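Local coordinates for protein beta-fructofuranosidase (Bifidobacterium adolescentis, PDB 6NOB) that probably hydrolyses beta-fructofuranosidic bonds in sucrose and related fructose-containing sugars, at residues G12-L17 with G77-C82; A40-T45 with F55-P60; D83-N88 with T172-F177. One frame throughout, in Å; residues are numbered along the deposited sequence.

Contact 1 of 3, residues G12-L17 with G77-C82; sequences GGYRQL and GYLSEC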
loop_
_atom_site.group_PDB
_atom_site.type_symbol
_atom_site.label_atom_id
_atom_site.label_comp_id
_atom_site.label_asym_id
_atom_site.label_seq_id
_atom_site.Cartn_x
_atom_site.Cartn_y
_atom_site.Cartn_z
ATOM N N GLY A 12 -0.222 -20.238 25.743
ATOM C CA GLY A 12 1.118 -19.762 26.041
ATOM C C GLY A 12 1.073 -18.583 26.993
ATOM O O GLY A 12 0.390 -18.611 28.024
ATOM N N GLY A 13 1.800 -17.524 26.647
ATOM C CA GLY A 13 1.811 -16.317 27.443
ATOM C C GLY A 13 0.742 -15.311 27.098
ATOM O O GLY A 13 0.729 -14.213 27.663
ATOM N N TYR A 14 -0.167 -15.652 26.189
ATOM C CA TYR A 14 -1.197 -14.728 25.739
ATOM C C TYR A 14 -2.411 -14.781 26.658
ATOM O O TYR A 14 -2.693 -15.801 27.291
ATOM C CB TYR A 14 -1.599 -15.042 24.296
ATOM C CG TYR A 14 -0.500 -14.715 23.308
ATOM C CD1 TYR A 14 0.518 -15.622 23.042
ATOM C CD2 TYR A 14 -0.465 -13.486 22.669
ATOM C CE1 TYR A 14 1.530 -15.316 22.148
ATOM C CE2 TYR A 14 0.540 -13.171 21.777
ATOM C CZ TYR A 14 1.535 -14.088 21.520
ATOM O OH TYR A 14 2.535 -13.770 20.631
ATOM N N ARG A 15 -3.124 -13.656 26.731
ATOM C CA ARG A 15 -4.246 -13.500 27.646
ATOM C C ARG A 15 -5.572 -13.259 26.943
ATOM O O ARG A 15 -6.602 -13.160 27.619
ATOM C CB ARG A 15 -3.989 -12.337 28.615
ATOM C CG ARG A 15 -2.704 -12.439 29.418
ATOM C CD ARG A 15 -2.511 -11.185 30.257
ATOM N NE ARG A 15 -1.355 -11.273 31.140
ATOM C CZ ARG A 15 -0.128 -10.884 30.808
ATOM N NH1 ARG A 15 0.108 -10.381 29.604
ATOM N NH2 ARG A 15 0.864 -10.997 31.682
ATOM N N GLN A 16 -5.582 -13.164 25.617
ATOM C CA GLN A 16 -6.766 -12.720 24.900
ATOM C C GLN A 16 -6.846 -13.433 23.561
ATOM O O GLN A 16 -5.829 -13.617 22.886
ATOM C CB GLN A 16 -6.730 -11.202 24.708
ATOM C CG GLN A 16 -7.938 -10.608 24.022
ATOM C CD GLN A 16 -7.856 -9.096 23.959
ATOM O OE1 GLN A 16 -7.743 -8.427 24.986
ATOM N NE2 GLN A 16 -7.894 -8.549 22.749
ATOM N N LEU A 17 -8.058 -13.832 23.183
ATOM C CA LEU A 17 -8.319 -14.503 21.915
ATOM C C LEU A 17 -9.257 -13.635 21.093
ATOM O O LEU A 17 -10.380 -13.347 21.523
ATOM C CB LEU A 17 -8.926 -15.891 22.139
ATOM C CG LEU A 17 -9.383 -16.651 20.892
ATOM C CD1 LEU A 17 -8.200 -16.998 19.998
ATOM C CD2 LEU A 17 -10.149 -17.903 21.283
ATOM N N GLY A 77 -8.390 -14.664 13.081
ATOM C CA GLY A 77 -8.227 -14.738 14.520
ATOM C C GLY A 77 -6.773 -14.698 14.925
ATOM O O GLY A 77 -5.874 -14.960 14.119
ATOM N N TYR A 78 -6.547 -14.364 16.195
ATOM C CA TYR A 78 -5.194 -14.351 16.733
ATOM C C TYR A 78 -5.246 -14.275 18.252
ATOM O O TYR A 78 -6.227 -13.796 18.829
ATOM C CB TYR A 78 -4.374 -13.178 16.175
ATOM C CG TYR A 78 -5.055 -11.828 16.256
ATOM C CD1 TYR A 78 -5.038 -11.090 17.433
ATOM C CD2 TYR A 78 -5.693 -11.281 15.150
ATOM C CE1 TYR A 78 -5.649 -9.853 17.513
ATOM C CE2 TYR A 78 -6.310 -10.040 15.219
ATOM C CZ TYR A 78 -6.283 -9.332 16.405
ATOM O OH TYR A 78 -6.889 -8.099 16.488
ATOM N N LEU A 79 -4.181 -14.765 18.884
ATOM C CA LEU A 79 -3.928 -14.536 20.300
ATOM C C LEU A 79 -3.190 -13.216 20.473
ATOM O O LEU A 79 -2.360 -12.838 19.642
ATOM C CB LEU A 79 -3.096 -15.671 20.900
ATOM C CG LEU A 79 -3.768 -17.025 21.117
ATOM C CD1 LEU A 79 -2.722 -18.083 21.429
ATOM C CD2 LEU A 79 -4.800 -16.940 22.232
ATOM N N SER A 80 -3.487 -12.516 21.567
ATOM C CA SER A 80 -2.910 -11.198 21.787
ATOM C C SER A 80 -2.810 -10.935 23.286
ATOM O O SER A 80 -3.137 -11.791 24.115
ATOM C CB SER A 80 -3.733 -10.119 21.072
ATOM O OG SER A 80 -3.244 -8.822 21.359
ATOM N N GLU A 81 -2.330 -9.734 23.623
ATOM C CA GLU A 81 -2.217 -9.256 25.004
ATOM C C GLU A 81 -1.239 -10.096 25.825
ATOM O O GLU A 81 -1.474 -10.386 26.999
ATOM C CB GLU A 81 -3.584 -9.190 25.686
ATOM C CG GLU A 81 -4.492 -8.113 25.115
ATOM C CD GLU A 81 -3.819 -6.753 25.051
ATOM O OE1 GLU A 81 -3.930 -6.084 24.002
ATOM O OE2 GLU A 81 -3.181 -6.352 26.047
ATOM N N CYS A 82 -0.131 -10.480 25.207
ATOM C CA CYS A 82 0.985 -11.055 25.936
ATOM C C CYS A 82 1.844 -9.942 26.536
ATOM O O CYS A 82 1.588 -8.751 26.344
ATOM C CB CYS A 82 1.797 -11.962 25.011
ATOM S SG CYS A 82 2.687 -11.093 23.705
#
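Tyr14 and Arg15 meet the end of strand 72-80 where strand 16-23 begins, and the antiparallel pairing opens with a classic beta bulge: Arg15 and Gln16 both face Ser80. The carbonyl of Ser80 takes Arg15 N at 3.2 Å, nearly along the C=O axis, and Gln16 N more weakly. In return Ser80 N gives a straighter bond to Gln16 O (2.9 Å, N-H...O 155°), and beyond it Leu17 and Leu79 form a non-hydrogen-bonded pair.

The tight half lies around the Tyr14 ring. CB of Cys82 rests over one face, 3.8 Å from the ring centroid, while Cys82 SG approaches obliquely and comes 3.6 Å from Tyr14 CE2. Leu79 CB stands off-centre, 3.7 Å from Tyr14 CG. The hydroxyl of the buried tyrosine bonds to Gly89 O, which fixes the far end of the ring.

The looser half holds the partly exposed Arg15, Gln16 and Glu81. Gln16 and Glu81 lie side by side, pointing the same way, with Gln16 OE1 touching Glu81 CG at 3.3 Å; their polar ends look elsewhere, Gln16 NE2 to Asp18 and Glu81 OE1 to His248. Arg15 runs extended from CG to NE, its NH2 paired with Asp83, and within the guanidinium plane its NH1 donates to Glu81 O at 3.0 Å.

Contact 2 of 3, residues A40-T45 with F55-P60; sequences AIAAHT and FSIAVP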
loop_
_atom_site.group_PDB
_atom_site.type_symbol
_atom_site.label_atom_id
_atom_site.label_comp_id
_atom_site.label_asym_id
_atom_site.label_seq_id
_atom_site.Cartn_x
_atom_site.Cartn_y
_atom_site.Cartn_z
ATOM N N ALA A 40 -16.511 -24.875 31.320
ATOM C CA ALA A 40 -16.708 -23.660 30.540
ATOM C C ALA A 40 -15.876 -22.514 31.101
ATOM O O ALA A 40 -15.830 -22.297 32.315
ATOM C CB ALA A 40 -18.188 -23.278 30.524
ATOM N N ILE A 41 -15.214 -21.785 30.206
ATOM C CA ILE A 41 -14.422 -20.619 30.573
ATOM C C ILE A 41 -15.128 -19.322 30.199
ATOM O O ILE A 41 -15.132 -18.369 30.978
ATOM C CB ILE A 41 -13.025 -20.693 29.917
ATOM C CG1 ILE A 41 -12.245 -21.908 30.420
ATOM C CG2 ILE A 41 -12.237 -19.416 30.176
ATOM C CD1 ILE A 41 -10.857 -22.015 29.821
ATOM N N ALA A 42 -15.731 -19.272 29.012
ATOM C CA ALA A 42 -16.367 -18.058 28.524
ATOM C C ALA A 42 -17.486 -18.418 27.560
ATOM O O ALA A 42 -17.451 -19.462 26.905
ATOM C CB ALA A 42 -15.359 -17.137 27.830
ATOM N N ALA A 43 -18.481 -17.535 27.481
ATOM C CA ALA A 43 -19.582 -17.671 26.535
ATOM C C ALA A 43 -19.942 -16.286 26.026
ATOM O O ALA A 43 -20.324 -15.414 26.812
ATOM C CB ALA A 43 -20.798 -18.344 27.179
ATOM N N HIS A 44 -19.812 -16.082 24.718
ATOM C CA HIS A 44 -20.097 -14.803 24.086
ATOM C C HIS A 44 -21.153 -14.981 23.006
ATOM O O HIS A 44 -21.199 -16.005 22.322
ATOM C CB HIS A 44 -18.832 -14.187 23.479
ATOM C CG HIS A 44 -17.812 -13.781 24.497
ATOM N ND1 HIS A 44 -17.353 -12.487 24.614
ATOM C CD2 HIS A 44 -17.165 -14.497 25.447
ATOM C CE1 HIS A 44 -16.466 -12.424 25.591
ATOM N NE2 HIS A 44 -16.335 -13.629 26.114
ATOM N N THR A 45 -22.003 -13.971 22.856
ATOM C CA THR A 45 -23.056 -13.980 21.852
ATOM C C THR A 45 -22.881 -12.784 20.931
ATOM O O THR A 45 -22.675 -11.659 21.399
ATOM C CB THR A 45 -24.441 -13.951 22.502
ATOM O OG1 THR A 45 -24.602 -15.105 23.335
ATOM C CG2 THR A 45 -25.528 -13.943 21.436
ATOM N N PHE A 55 -14.857 -10.488 18.200
ATOM C CA PHE A 55 -14.838 -10.949 19.581
ATOM C C PHE A 55 -13.444 -10.791 20.171
ATOM O O PHE A 55 -12.440 -11.035 19.496
ATOM C CB PHE A 55 -15.256 -12.418 19.678
ATOM C CG PHE A 55 -16.685 -12.677 19.304
ATOM C CD1 PHE A 55 -17.685 -12.616 20.260
ATOM C CD2 PHE A 55 -17.025 -13.007 18.005
ATOM C CE1 PHE A 55 -19.000 -12.865 19.922
ATOM C CE2 PHE A 55 -18.339 -13.258 17.661
ATOM C CZ PHE A 55 -19.328 -13.188 18.622
ATOM N N SER A 56 -13.391 -10.384 21.436
ATOM C CA SER A 56 -12.155 -10.366 22.212
ATOM C C SER A 56 -12.450 -11.072 23.527
ATOM O O SER A 56 -13.162 -10.533 24.380
ATOM C CB SER A 56 -11.657 -8.940 22.447
ATOM O OG SER A 56 -10.742 -8.554 21.435
ATOM N N ILE A 57 -11.916 -12.279 23.686
ATOM C CA ILE A 57 -12.277 -13.167 24.783
ATOM C C ILE A 57 -11.054 -13.386 25.661
ATOM O O ILE A 57 -9.973 -13.718 25.159
ATOM C CB ILE A 57 -12.825 -14.507 24.262
ATOM C CG1 ILE A 57 -14.012 -14.264 23.330
ATOM C CG2 ILE A 57 -13.221 -15.409 25.420
ATOM C CD1 ILE A 57 -14.272 -15.394 22.361
ATOM N N ALA A 58 -11.227 -13.203 26.967
ATOM C CA ALA A 58 -10.157 -13.478 27.913
ATOM C C ALA A 58 -9.932 -14.979 28.022
ATOM O O ALA A 58 -10.884 -15.751 28.182
ATOM C CB ALA A 58 -10.493 -12.890 29.282
ATOM N N VAL A 59 -8.672 -15.395 27.926
ATOM C CA VAL A 59 -8.300 -16.803 28.032
ATOM C C VAL A 59 -7.179 -16.931 29.056
ATOM O O VAL A 59 -6.370 -16.005 29.204
ATOM C CB VAL A 59 -7.880 -17.378 26.669
ATOM C CG1 VAL A 59 -9.053 -17.351 25.694
ATOM C CG2 VAL A 59 -6.695 -16.604 26.102
ATOM N N PRO A 60 -7.099 -18.037 29.792
ATOM C CA PRO A 60 -6.014 -18.199 30.762
ATOM C C PRO A 60 -4.693 -18.546 30.094
ATOM O O PRO A 60 -4.642 -19.234 29.072
ATOM C CB PRO A 60 -6.500 -19.359 31.639
ATOM C CG PRO A 60 -7.362 -20.159 30.728
ATOM C CD PRO A 60 -8.059 -19.153 29.848
#
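The carbonyl oxygen of Pro60 is held by two hydroxyls, Thr11 OG1 and, more weakly, Ser63 OG, while the ring of the same proline meets Ile41 across the contact. That meeting is tip to tip: Ile41 CD1 stops 4.0 Å from Pro60 CD. Further along, Ala42 CB sits 3.7 Å from Ile57 CG2.

His44 carries the largest share of the contact. Its side chain and that of Ile57 slide past each other in opposite directions, and Ile57 CG1 comes to lie over the centre of the imidazole, 3.7 Å from the centroid and only 9° off the ring normal. With CG1 of Ile57 anti to the carbonyl carbon (chi1 -56°), CG2 is left beside it to reach His44 NE2 at 3.7 Å and Ala42 as well. No hydrogen bond joins the two segments, as expected where two antiparallel sheets pack face to face in a beta sandwich: 40-45 and 52-58 are outermost strands of different sheets, and the axes of segments 40-45 and 55-58 come within 7.9 Å, their directions 160° apart. A classic beta bulge opposite Val33 turns both Ile41 and Ala42 inward. An alanine in place of His44 would probably leave Ile57 CG1 and CG2 without their flat cover and open a gap between the sheets. The CB of His44 also meets an aromatic ring, lying 3.8 Å from Phe55 CD1 in an oblique approach. At its edge the Phe55 ring faces the next residue, Phe55 CE1 lying 4.0 Å from Thr45 C.

Contact 3 of 3, residues D83-N88 with T172-F177; sequences DDLLDN and THLPVF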
loop_
_atom_site.group_PDB
_atom_site.type_symbol
_atom_site.label_atom_id
_atom_site.label_comp_id
_atom_site.label_asym_id
_atom_site.label_seq_id
_atom_site.Cartn_x
_atom_site.Cartn_y
_atom_site.Cartn_z
ATOM N N ASP A 83 2.853 -10.338 27.307
ATOM C CA ASP A 83 3.854 -9.380 27.747
ATOM C C ASP A 83 4.677 -8.926 26.549
ATOM O O ASP A 83 5.015 -9.725 25.672
ATOM C CB ASP A 83 4.764 -9.993 28.813
ATOM C CG ASP A 83 4.080 -10.131 30.161
ATOM O OD1 ASP A 83 2.977 -9.570 30.327
ATOM O OD2 ASP A 83 4.650 -10.801 31.052
ATOM N N ASP A 84 4.977 -7.627 26.504
ATOM C CA ASP A 84 5.806 -7.039 25.452
ATOM C C ASP A 84 5.221 -7.336 24.069
ATOM O O ASP A 84 5.854 -7.951 23.208
ATOM C CB ASP A 84 7.253 -7.528 25.567
ATOM C CG ASP A 84 7.868 -7.206 26.917
ATOM O OD1 ASP A 84 7.840 -6.024 27.318
ATOM O OD2 ASP A 84 8.368 -8.138 27.583
ATOM N N LEU A 85 3.979 -6.885 23.880
ATOM C CA LEU A 85 3.267 -7.148 22.635
ATOM C C LEU A 85 3.999 -6.565 21.433
ATOM O O LEU A 85 3.984 -7.159 20.348
ATOM C CB LEU A 85 1.850 -6.581 22.732
ATOM C CG LEU A 85 0.800 -7.017 21.716
ATOM C CD1 LEU A 85 0.816 -8.525 21.539
ATOM C CD2 LEU A 85 -0.570 -6.542 22.170
ATOM N N LEU A 86 4.656 -5.414 21.608
ATOM C CA LEU A 86 5.371 -4.782 20.505
ATOM C C LEU A 86 6.519 -5.645 19.998
ATOM O O LEU A 86 6.879 -5.570 18.818
ATOM C CB LEU A 86 5.911 -3.423 20.943
ATOM C CG LEU A 86 5.020 -2.201 20.776
ATOM C CD1 LEU A 86 5.761 -0.987 21.303
ATOM C CD2 LEU A 86 4.630 -2.010 19.320
ATOM N N ASP A 87 7.117 -6.452 20.873
ATOM C CA ASP A 87 8.245 -7.290 20.487
ATOM C C ASP A 87 7.824 -8.697 20.093
ATOM O O ASP A 87 8.425 -9.285 19.187
ATOM C CB ASP A 87 9.261 -7.365 21.629
ATOM C CG ASP A 87 9.843 -6.008 21.981
ATOM O OD1 ASP A 87 10.212 -5.255 21.053
ATOM O OD2 ASP A 87 9.930 -5.697 23.188
ATOM N N ASN A 88 6.809 -9.253 20.752
ATOM C CA ASN A 88 6.368 -10.605 20.445
ATOM C C ASN A 88 5.290 -10.643 19.379
ATOM O O ASN A 88 5.252 -11.587 18.582
ATOM C CB ASN A 88 5.849 -11.292 21.708
ATOM C CG ASN A 88 6.922 -11.461 22.747
ATOM O OD1 ASN A 88 7.829 -12.275 22.586
ATOM N ND2 ASN A 88 6.830 -10.690 23.824
ATOM N N THR A 172 6.686 -7.595 12.562
ATOM C CA THR A 172 6.009 -8.256 13.667
ATOM C C THR A 172 4.548 -7.824 13.669
ATOM O O THR A 172 4.254 -6.624 13.681
ATOM C CB THR A 172 6.672 -7.904 15.003
ATOM O OG1 THR A 172 7.986 -8.475 15.056
ATOM C CG2 THR A 172 5.849 -8.429 16.166
ATOM N N HIS A 173 3.639 -8.798 13.656
ATOM C CA HIS A 173 2.214 -8.516 13.523
ATOM C C HIS A 173 1.611 -8.064 14.846
ATOM O O HIS A 173 1.888 -8.640 15.900
ATOM C CB HIS A 173 1.472 -9.753 13.023
ATOM C CG HIS A 173 1.823 -10.146 11.623
ATOM N ND1 HIS A 173 1.299 -9.512 10.518
ATOM C CD2 HIS A 173 2.640 -11.116 11.149
ATOM C CE1 HIS A 173 1.780 -10.072 9.422
ATOM N NE2 HIS A 173 2.593 -11.050 9.777
ATOM N N LEU A 174 0.756 -7.044 14.778
ATOM C CA LEU A 174 0.107 -6.457 15.945
ATOM C C LEU A 174 -1.408 -6.632 15.837
ATOM O O LEU A 174 -1.895 -7.068 14.788
ATOM C CB LEU A 174 0.498 -4.981 16.062
ATOM C CG LEU A 174 1.953 -4.762 16.479
ATOM C CD1 LEU A 174 2.262 -3.281 16.598
ATOM C CD2 LEU A 174 2.250 -5.491 17.787
ATOM N N PRO A 175 -2.185 -6.336 16.881
ATOM C CA PRO A 175 -3.642 -6.486 16.770
ATOM C C PRO A 175 -4.253 -5.490 15.794
ATOM O O PRO A 175 -3.677 -4.447 15.475
ATOM C CB PRO A 175 -4.140 -6.225 18.197
ATOM C CG PRO A 175 -2.966 -6.482 19.062
ATOM C CD PRO A 175 -1.781 -6.036 18.266
ATOM N N VAL A 176 -5.454 -5.839 15.322
ATOM C CA VAL A 176 -6.208 -4.948 14.445
ATOM C C VAL A 176 -6.428 -3.618 15.148
ATOM O O VAL A 176 -6.826 -3.569 16.319
ATOM C CB VAL A 176 -7.535 -5.603 14.034
ATOM C CG1 VAL A 176 -8.470 -4.578 13.406
ATOM C CG2 VAL A 176 -7.277 -6.750 13.070
ATOM N N PHE A 177 -6.165 -2.526 14.430
ATOM C CA PHE A 177 -6.054 -1.197 15.019
ATOM C C PHE A 177 -7.349 -0.394 14.948
ATOM O O PHE A 177 -7.834 0.083 15.979
ATOM C CB PHE A 177 -4.919 -0.433 14.331
ATOM C CG PHE A 177 -4.608 0.883 14.966
ATOM C CD1 PHE A 177 -4.001 0.935 16.212
ATOM C CD2 PHE A 177 -4.915 2.068 14.321
ATOM C CE1 PHE A 177 -3.712 2.145 16.804
ATOM C CE2 PHE A 177 -4.625 3.282 14.907
ATOM C CZ PHE A 177 -4.021 3.321 16.150
#
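Leu174 pushes its forked end against the short helix 85-88, and the two methyls of the fork find different seats. CD2 lies 3.5 Å from the carbonyl oxygen of Leu85, so one branch rests on the helix backbone. CD1 turns to the neighbouring side chain and meets Leu86 CD2 at 3.8 Å, the two leucines crossing obliquely. The bump is thus a branched one, and the hollow that receives it is made half of main chain and half of side chain. Behind it, Leu174 also packs on His162 and Val164 of strand 159-165.

A second bump, smaller and rounder, is the methyl of Thr172. With CG2 anti to the backbone N (chi1 -67° for OG1), it nestles against main-chain atoms at the end of the helix, among them Leu86 O and Asp87 O. Its closest approach there is Thr172 CG2 to Asn88 C, 3.9 Å. The third element is different in kind, for Leu85 and Pro175 reach toward each other tip to tip, Leu85 CD2 to Pro175 CG at 3.9 Å. Pro175 touches Tyr78 and Ser80 of strand 72-80 too, and therefore bears on both the helix and the strand that precedes it.

The helical turn receiving these bumps is tied together from within. Asp84 O accepts from Asn88 N at 2.9 Å, from Asp87 N, and from Asn88 ND2, which stands above the carbonyl plane by 48°. Asp87, on the exposed side, forms a salt bridge with Arg141. No hydrogen bond crosses between the segments; the arrangement is an apolar domain junction, in which a helical turn between strands 72-80 and 91-92 of the N-terminal sandwich rests on segment 172-177, which continues from the edge of a sheet consistent with a blade of the family 32 beta-propeller.

How the contacts relate
The three contacts trace a path from the N-terminal sandwich inward. Contact 2 is nested within the chain loop that contact 1 closes; their centres are 12 Å apart and they share a sheet, in which Leu17 N lies 2.8 Å from Ile57 O, a probable hydrogen bond. Contact 3 follows in series, its centre 10 Å from that of contact 1, and Tyr78 OH reaches Val176 N at 2.9 Å. Contacts 2 and 3 do not touch, their nearest atoms being about 8 Å apart. Bound 1,2-ethanediol, probably from the crystallisation liquor, lies about 5 Å from the side chain of Tyr78 and about 5 Å from that of Leu174, and does not by itself identify an active site.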